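Local coordinates for protein N-methyltransferase (Streptoalloteichus sp. ATCC 53650, PDB 5BSZ) that probably transfers a methyl group from S-adenosylmethionine to the amino group of a deoxysugar in the kedarcidin pathway, at residues Arg170-Leu175 / Ala189-Ala194; Arg129-Met134 / Ala218-Ala223. All coordinates share one frame; numbering follows the deposited sequence.

Contact 1 and contact 2 lie on opposite sides of the chain's centre, with their own centres about 38 Å apart and their nearest atoms about 22 Å apart. Along the chain, residues 170-175 and 189-194 fall between 129-134 and 218-223, so contact 1 is nested inside the loop that contact 2 closes. Contact 1 pairs strands 171-181 and 184-195, the two arms of a hairpin in the four-stranded antiparallel sheet. Contact 2 packs two helices, 124-135 and 213-222, against the mixed sheet of the Rossmann-like methyltransferase fold. They share no strand or helix. The antiparallel sheet is thus inserted into the methyltransferase fold, and helix 213-222 brings the chain back to it.

Contact 1: residues Arg170-Leu175 / Ala189-Ala194; sequences RTVVRL and AHYLAA
Arg174 lays its aliphatic chain over Tyr191, its partner in a non-hydrogen-bonded pair of the antiparallel hairpin. CG of Arg174 stands anti to the backbone N (chi1 -179°), and the chain runs extended to NE. Arg174 CG sits over one face of the Tyr191 ring, offset toward the rim, 4.0 Å from the ring centroid, a CH-pi contact. Further out, Arg174 NE donates to Tyr191 OH at 3.1 Å. This bond is bent, 137° at the hydrogen, although OH lies close to the guanidinium plane. The guanidinium and ring planes are 73° apart, so the two groups do not stack. At the ring edge, Val172 CG1 comes to 4.0 Å from Tyr191 CD2.

On the same face of the sheet, Val172 CG2 touches Ala193 CB. The guanidinium of Arg170 lies with one face over that methyl, Arg170 NH1 being 4.0 Å from Ala193 CB. The stronger partner of Arg170 NH1 is Asp195, in a salt bridge. On the other face, Val173 CG2 rests 3.7 Å from Leu192 CB. The second subunit packs onto this face, at Thr171, Leu175, His190 and Leu192.

Six backbone hydrogen bonds join the strands, in two-way pairs at Thr171 with Ala194, Val173 with Leu192 and Leu175 with His190. The last pair includes His190 N to Leu175 O at 2.8 Å.

Tyr191 OH also bonds Asp20, on helix 18-24, and the Tyr191 ring meets Tyr23 edge-to-face. The phenol therefore links Arg174 to a carboxylate. Asp20 would probably polarise the hydroxyl and make its oxygen a better acceptor for Arg174, so the chemistry ties the hairpin to the N-terminal helix.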
loop_
_atom_site.group_PDB
_atom_site.type_symbol
_atom_site.label_atom_id
_atom_site.label_comp_id
_atom_site.label_asym_id
_atom_site.label_seq_id
_atom_site.Cartn_x
_atom_site.Cartn_y
_atom_site.Cartn_z
ATOM N N ARG A 170 5.018 -13.111 17.855
ATOM C CA ARG A 170 4.832 -11.768 17.292
ATOM C C ARG A 170 6.160 -11.002 17.226
ATOM O O ARG A 170 6.959 -11.024 18.163
ATOM C CB ARG A 170 3.825 -10.984 18.114
ATOM C CG ARG A 170 3.457 -9.623 17.542
ATOM C CD ARG A 170 2.037 -9.251 17.950
ATOM N NE ARG A 170 1.725 -7.836 17.742
ATOM C CZ ARG A 170 1.056 -7.330 16.703
ATOM N NH1 ARG A 170 0.610 -8.105 15.718
ATOM N NH2 ARG A 170 0.821 -6.023 16.636
ATOM N N THR A 171 6.431 -10.402 16.076
ATOM C CA THR A 171 7.608 -9.578 15.818
ATOM C C THR A 171 7.135 -8.244 15.205
ATOM O O THR A 171 6.315 -8.251 14.307
ATOM C CB THR A 171 8.547 -10.265 14.822
ATOM O OG1 THR A 171 9.174 -11.384 15.424
ATOM C CG2 THR A 171 9.666 -9.380 14.391
ATOM N N VAL A 172 7.639 -7.108 15.687
ATOM C CA VAL A 172 7.341 -5.803 15.102
ATOM C C VAL A 172 8.630 -5.096 14.769
ATOM O O VAL A 172 9.520 -5.004 15.606
ATOM C CB VAL A 172 6.537 -4.952 16.114
ATOM C CG1 VAL A 172 6.204 -3.576 15.564
ATOM C CG2 VAL A 172 5.278 -5.708 16.487
ATOM N N VAL A 173 8.766 -4.633 13.535
ATOM C CA VAL A 173 9.895 -3.850 13.146
ATOM C C VAL A 173 9.445 -2.457 12.774
ATOM O O VAL A 173 8.340 -2.281 12.247
ATOM C CB VAL A 173 10.629 -4.509 11.970
ATOM C CG1 VAL A 173 10.995 -5.932 12.343
ATOM C CG2 VAL A 173 9.733 -4.560 10.752
ATOM N N ARG A 174 10.318 -1.487 13.014
ATOM C CA ARG A 174 10.039 -0.080 12.773
ATOM C C ARG A 174 11.163 0.595 12.055
ATOM O O ARG A 174 12.329 0.357 12.347
ATOM C CB ARG A 174 9.810 0.653 14.116
ATOM C CG ARG A 174 9.494 2.144 13.992
ATOM C CD ARG A 174 9.280 2.827 15.354
ATOM N NE ARG A 174 8.831 4.228 15.263
ATOM C CZ ARG A 174 9.634 5.280 15.122
ATOM N NH1 ARG A 174 10.946 5.115 15.049
ATOM N NH2 ARG A 174 9.126 6.510 15.051
ATOM N N LEU A 175 10.841 1.468 11.105
ATOM C CA LEU A 175 11.862 2.225 10.399
ATOM C C LEU A 175 11.337 3.644 10.271
ATOM O O LEU A 175 10.175 3.834 9.912
ATOM C CB LEU A 175 12.095 1.647 9.010
ATOM C CG LEU A 175 13.166 2.192 8.105
ATOM C CD1 LEU A 175 14.486 2.017 8.842
ATOM C CD2 LEU A 175 13.245 1.509 6.730
ATOM N N ALA A 189 7.341 7.384 9.629
ATOM C CA ALA A 189 7.528 6.182 10.445
ATOM C C ALA A 189 6.739 5.037 9.776
ATOM O O ALA A 189 5.577 5.210 9.460
ATOM C CB ALA A 189 6.974 6.389 11.860
ATOM N N HIS A 190 7.389 3.901 9.539
ATOM C CA HIS A 190 6.735 2.704 9.001
ATOM C C HIS A 190 6.957 1.593 10.000
ATOM O O HIS A 190 8.032 1.481 10.615
ATOM C CB HIS A 190 7.299 2.300 7.643
ATOM C CG HIS A 190 6.933 3.232 6.538
ATOM N ND1 HIS A 190 6.122 2.863 5.480
ATOM C CD2 HIS A 190 7.251 4.535 6.337
ATOM C CE1 HIS A 190 5.994 3.887 4.658
ATOM N NE2 HIS A 190 6.662 4.912 5.159
ATOM N N TYR A 191 5.910 0.810 10.190
ATOM C CA TYR A 191 5.962 -0.434 10.948
ATOM C C TYR A 191 5.526 -1.644 10.105
ATOM O O TYR A 191 4.561 -1.524 9.314
ATOM C CB TYR A 191 4.968 -0.365 12.090
ATOM C CG TYR A 191 5.256 0.646 13.146
ATOM C CD1 TYR A 191 4.960 1.988 12.957
ATOM C CD2 TYR A 191 5.805 0.250 14.359
ATOM C CE1 TYR A 191 5.225 2.925 13.954
ATOM C CE2 TYR A 191 6.050 1.163 15.364
ATOM C CZ TYR A 191 5.772 2.495 15.150
ATOM O OH TYR A 191 6.028 3.379 16.172
ATOM N N LEU A 192 6.214 -2.784 10.274
ATOM C CA LEU A 192 5.654 -4.093 9.884
ATOM C C LEU A 192 5.456 -4.982 11.116
ATOM O O LEU A 192 6.345 -5.066 11.961
ATOM C CB LEU A 192 6.555 -4.806 8.875
ATOM C CG LEU A 192 7.023 -4.070 7.635
ATOM C CD1 LEU A 192 8.245 -4.740 7.031
ATOM C CD2 LEU A 192 5.870 -4.037 6.654
ATOM N N ALA A 193 4.286 -5.595 11.242
ATOM C CA ALA A 193 4.048 -6.567 12.296
ATOM C C ALA A 193 3.562 -7.873 11.714
ATOM O O ALA A 193 2.721 -7.849 10.830
ATOM C CB ALA A 193 2.999 -6.069 13.255
ATOM N N ALA A 194 3.971 -8.977 12.346
ATOM C CA ALA A 194 3.591 -10.305 11.927
ATOM C C ALA A 194 3.321 -11.167 13.154
ATOM O O ALA A 194 4.072 -11.090 14.118
ATOM C CB ALA A 194 4.677 -10.891 11.057
HETATM O O HOH W 1 -0.044 -8.685 12.620
#

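Contact 2: residues Arg129-Met134 / Ala218-Ala223; sequences RAVRAM and AALAAA
Val131 reaches across to Ala219, Leu220 and Ala223 with its two methyls. CG1 is anti to the backbone N (chi1 172°) and makes three of the four contacts of the valine methyls. Val131 CG1 lies 3.5 Å from Ala219 O. Val131 CG1 is also 3.8 Å from Ala223 CB. On the Leu220 side, Val131 CG1 comes to 4.0 Å from Leu220 CD2. Val131 CG2 meets the methyl of the same Ala219, at 3.9 Å from Ala219 CB. One valine therefore touches the last turn of the facing helix and Ala223 just beyond its end.

The alanines bring the backbones close. Ala219 and Ala223 both point their CB toward helix 124-135, and the CA atoms of Arg132 and Ala223 are 4.8 Å apart. Ala223 CB fits against the backbone there, 4.0 Å from Arg132 CA. Leu220 starts off away from the partner. Only its CD2 comes back to touch Val131.

Arg132 borders the contact on its more open side. Its chain bends at chi2 and chi3, and Arg132 NH1 ends 3.9 Å from Ala222 CB. That methyl lies at the guanidinium edge, near its plane. Ala222 O is also near that plane but makes no hydrogen bond with the arginine. No hydrogen bond crosses between the segments, so the contact rests on van der Waals packing.

The short helical segments cross at -45°, with axes 8.6 Å apart at closest approach. Both helices lie on the mixed sheet of the methyltransferase fold. Val131 rests on Leu144 and Ile146 of strand 143-146, and Leu220 reaches Leu144 too. Leu220 also touches Pro227 of strand 225-230. Met134 packs on Val111 and Cys113 of strand 110-113, so the helix pair spans inner strands and the outermost strand 225-230.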
loop_
_atom_site.group_PDB
_atom_site.type_symbol
_atom_site.label_atom_id
_atom_site.label_comp_id
_atom_site.label_asym_id
_atom_site.label_seq_id
_atom_site.Cartn_x
_atom_site.Cartn_y
_atom_site.Cartn_z
ATOM N N ARG A 129 -0.094 31.288 20.884
ATOM C CA ARG A 129 -1.385 30.902 21.452
ATOM C C ARG A 129 -1.309 29.752 22.434
ATOM O O ARG A 129 -1.931 29.810 23.516
ATOM C CB ARG A 129 -2.429 30.555 20.385
ATOM C CG ARG A 129 -3.553 31.570 20.328
ATOM C CD ARG A 129 -4.361 31.461 19.048
ATOM N NE ARG A 129 -4.802 30.095 18.864
ATOM C CZ ARG A 129 -6.002 29.641 19.191
ATOM N NH1 ARG A 129 -6.908 30.443 19.743
ATOM N NH2 ARG A 129 -6.270 28.373 18.964
ATOM N N ALA A 130 -0.576 28.696 22.052
ATOM C CA ALA A 130 -0.296 27.577 22.978
ATOM C C ALA A 130 0.375 28.053 24.275
ATOM O O ALA A 130 0.069 27.595 25.348
ATOM C CB ALA A 130 0.592 26.507 22.343
ATOM N N VAL A 131 1.381 28.910 24.180
ATOM C CA VAL A 131 2.131 29.313 25.360
ATOM C C VAL A 131 1.253 30.194 26.247
ATOM O O VAL A 131 1.308 30.111 27.490
ATOM C CB VAL A 131 3.427 30.018 24.935
ATOM C CG1 VAL A 131 4.137 30.612 26.134
ATOM C CG2 VAL A 131 4.340 28.997 24.230
ATOM N N ARG A 132 0.429 31.015 25.612
ATOM C CA ARG A 132 -0.552 31.778 26.377
ATOM C C ARG A 132 -1.534 30.890 27.140
ATOM O O ARG A 132 -1.875 31.146 28.320
ATOM C CB ARG A 132 -1.276 32.750 25.458
ATOM C CG ARG A 132 -1.771 34.014 26.143
ATOM C CD ARG A 132 -1.510 35.276 25.286
ATOM N NE ARG A 132 -1.680 34.997 23.852
ATOM C CZ ARG A 132 -0.799 35.208 22.859
ATOM N NH1 ARG A 132 0.410 35.790 23.058
ATOM N NH2 ARG A 132 -1.174 34.805 21.628
ATOM N N ALA A 133 -2.043 29.869 26.461
ATOM C CA ALA A 133 -3.029 29.013 27.094
ATOM C C ALA A 133 -2.386 28.294 28.268
ATOM O O ALA A 133 -3.056 28.136 29.266
ATOM C CB ALA A 133 -3.603 27.978 26.135
ATOM N N MET A 134 -1.153 27.783 28.110
ATOM C CA MET A 134 -0.357 27.266 29.220
ATOM C C MET A 134 -0.172 28.264 30.382
ATOM O O MET A 134 -0.407 27.905 31.526
ATOM C CB MET A 134 1.022 26.726 28.792
ATOM C CG MET A 134 0.851 25.488 27.877
ATOM S SD MET A 134 2.444 25.102 27.120
ATOM C CE MET A 134 1.768 23.983 25.893
ATOM N N ALA A 218 10.126 34.755 22.837
ATOM C CA ALA A 218 9.120 35.759 22.531
ATOM C C ALA A 218 7.730 35.360 22.973
ATOM O O ALA A 218 6.956 36.174 23.503
ATOM C CB ALA A 218 9.080 36.087 21.047
ATOM N N ALA A 219 7.404 34.105 22.698
ATOM C CA ALA A 219 6.123 33.555 23.071
ATOM C C ALA A 219 5.944 33.611 24.578
ATOM O O ALA A 219 4.816 33.883 25.017
ATOM C CB ALA A 219 5.975 32.089 22.587
ATOM N N LEU A 220 7.007 33.303 25.311
ATOM C CA LEU A 220 7.014 33.380 26.792
ATOM C C LEU A 220 6.752 34.801 27.302
ATOM O O LEU A 220 5.849 35.018 28.106
ATOM C CB LEU A 220 8.306 32.817 27.364
ATOM C CG LEU A 220 8.341 31.294 27.291
ATOM C CD1 LEU A 220 9.731 30.768 27.494
ATOM C CD2 LEU A 220 7.468 30.632 28.348
ATOM N N ALA A 221 7.507 35.769 26.785
ATOM C CA ALA A 221 7.342 37.184 27.135
ATOM C C ALA A 221 5.949 37.711 26.817
ATOM O O ALA A 221 5.343 38.374 27.650
ATOM C CB ALA A 221 8.371 38.019 26.390
ATOM N N ALA A 222 5.422 37.408 25.631
ATOM C CA ALA A 222 4.063 37.793 25.298
ATOM C C ALA A 222 3.015 37.093 26.131
ATOM O O ALA A 222 1.909 37.595 26.227
ATOM C CB ALA A 222 3.776 37.577 23.826
ATOM N N ALA A 223 3.346 35.954 26.730
ATOM C CA ALA A 223 2.414 35.273 27.643
ATOM C C ALA A 223 2.550 35.771 29.081
ATOM O O ALA A 223 1.998 35.147 29.998
ATOM C CB ALA A 223 2.669 33.774 27.611
#